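PDB 1RO5: acyl-homoserine-lactone synthase from Pseudomonas aeruginosa, which makes the quorum-sensing signal N-(3-oxododecanoyl)homoserine lactone from a fatty acyl-[ACP] and S-adenosyl-L-methionine, releasing S-methyl-5'-thioadenosine. Local coordinates for residues I71-G76 against H98-S103. Numbering follows the deposited sequence.
Sequences ILDTTG and HIWELS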
# COMPACT_ATOMS: atom_id res chain seq x y z
N ILE A 71 -1.12 5.72 1.02
CA ILE A 71 -1.26 5.67 2.43
C ILE A 71 -2.20 6.75 2.89
O ILE A 71 -2.08 7.90 2.46
CB ILE A 71 0.09 5.99 3.12
CG1 ILE A 71 1.09 4.88 2.82
CG2 ILE A 71 -0.10 5.98 4.64
CD1 ILE A 71 1.97 5.22 1.68
N LEU A 72 -3.14 6.38 3.80
CA LEU A 72 -4.20 7.31 4.28
C LEU A 72 -4.22 7.20 5.77
O LEU A 72 -4.12 5.99 6.29
CB LEU A 72 -5.61 6.90 3.74
CG LEU A 72 -5.78 7.18 2.25
CD1 LEU A 72 -7.10 6.60 1.89
CD2 LEU A 72 -5.80 8.71 2.04
N ASP A 73 -4.34 8.35 6.47
CA ASP A 73 -4.59 8.37 7.91
C ASP A 73 -5.88 7.76 8.22
O ASP A 73 -6.88 7.99 7.50
CB ASP A 73 -4.63 9.84 8.48
CG ASP A 73 -3.35 10.66 8.14
OD1 ASP A 73 -2.20 10.15 8.07
OD2 ASP A 73 -3.45 11.84 7.87
N THR A 74 -5.94 7.07 9.37
CA THR A 74 -7.22 6.47 9.78
C THR A 74 -8.05 7.39 10.59
O THR A 74 -9.20 7.03 10.99
CB THR A 74 -7.04 5.15 10.66
OG1 THR A 74 -6.11 5.46 11.71
CG2 THR A 74 -6.34 4.07 9.78
N THR A 75 -7.45 8.50 10.96
CA THR A 75 -8.26 9.58 11.52
C THR A 75 -9.10 10.32 10.49
O THR A 75 -9.94 11.12 10.88
CB THR A 75 -7.39 10.63 12.27
OG1 THR A 75 -6.31 11.05 11.43
CG2 THR A 75 -6.70 10.02 13.45
N GLY A 76 -8.86 10.10 9.19
CA GLY A 76 -9.71 10.67 8.13
C GLY A 76 -10.39 9.49 7.41
O GLY A 76 -10.39 8.37 7.90
N HIS A 98 -1.88 6.74 15.04
CA HIS A 98 -0.75 5.81 15.04
C HIS A 98 -1.04 4.65 14.06
O HIS A 98 -0.26 3.68 13.96
CB HIS A 98 -0.50 5.27 16.49
CG HIS A 98 -0.16 6.36 17.46
ND1 HIS A 98 0.89 7.24 17.24
CD2 HIS A 98 -0.76 6.76 18.60
CE1 HIS A 98 0.94 8.13 18.23
NE2 HIS A 98 -0.07 7.87 19.05
N ILE A 99 -2.17 4.73 13.37
CA ILE A 99 -2.47 3.71 12.41
C ILE A 99 -2.81 4.37 11.02
O ILE A 99 -3.58 5.35 10.98
CB ILE A 99 -3.68 2.87 12.95
CG1 ILE A 99 -3.32 2.30 14.39
CG2 ILE A 99 -4.14 1.83 11.87
CD1 ILE A 99 -4.53 1.63 15.15
N TRP A 100 -2.30 3.78 9.93
CA TRP A 100 -2.50 4.23 8.59
C TRP A 100 -3.04 3.09 7.79
O TRP A 100 -2.84 1.92 8.11
CB TRP A 100 -1.13 4.66 7.99
CG TRP A 100 -0.57 5.97 8.41
CD1 TRP A 100 -1.19 6.97 9.07
CD2 TRP A 100 0.77 6.43 8.19
NE1 TRP A 100 -0.35 8.05 9.22
CE2 TRP A 100 0.87 7.72 8.70
CE3 TRP A 100 1.90 5.86 7.62
CZ2 TRP A 100 2.01 8.45 8.64
CZ3 TRP A 100 3.02 6.57 7.54
CH2 TRP A 100 3.08 7.88 8.05
N GLU A 101 -3.67 3.41 6.71
CA GLU A 101 -4.17 2.46 5.77
C GLU A 101 -3.38 2.50 4.48
O GLU A 101 -2.96 3.59 4.03
CB GLU A 101 -5.63 2.79 5.41
CG GLU A 101 -6.13 1.67 4.47
CD GLU A 101 -7.34 1.99 3.59
OE1 GLU A 101 -7.47 3.11 3.08
OE2 GLU A 101 -8.09 1.08 3.35
N LEU A 102 -3.09 1.30 3.95
CA LEU A 102 -2.48 1.16 2.65
C LEU A 102 -3.58 0.77 1.66
O LEU A 102 -4.49 -0.06 1.98
CB LEU A 102 -1.43 0.08 2.63
CG LEU A 102 -0.38 0.08 3.73
CD1 LEU A 102 0.49 -1.07 3.49
CD2 LEU A 102 0.39 1.43 3.64
N SER A 103 -3.42 1.25 0.41
CA SER A 103 -4.35 0.94 -0.63
C SER A 103 -3.75 1.08 -1.99
O SER A 103 -2.68 1.63 -2.13
CB SER A 103 -5.63 1.84 -0.48
OG SER A 103 -5.38 3.21 -0.68
O HOH W 1 -4.11 8.26 11.22
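Leu72 and Glu101 form the hydrogen-bonded pair where antiparallel strands 64-73 and 99-107 meet in the central sheet of the alpha-beta-alpha sandwich. Glu101 N gives an almost straight bond to Leu72 O (2.7 Å), and Leu72 N returns a more bent one to Glu101 O (2.8 Å). On the face they share, Leu72 CD1 lies alongside the Glu101 carboxylate, 3.7 Å from OE1. CG of Glu101 stands anti to its backbone N (chi1 -176°), and the extended chain carries OE1 to Met79 N, at the start of helix 79-82. On the other face, Ile71 CG1 packs beside Leu102 CD2 at 3.6 Å, and both side chains reach Leu128 of helix 118-133. Ile71 CG2 meets the Trp100 indole obliquely near its rim, 3.6 Å from CE3. The Asp73 carboxylate runs beside this indole, its plane turned 35° from the ring, while OD1 is hydrogen-bonded to Tyr55 OH. From Asp73 the chain leaves the strand in a type I turn to Gly76, and backbone bonding weakens: Thr74 N makes a weak 3.3 Å bond to Ile99 O, and a water accepts from Thr74 N and donates to Ile99 O. Thr74 OG1, hydrogen-bonded to Ser96 N, lies 2.6 Å from Ile99 O.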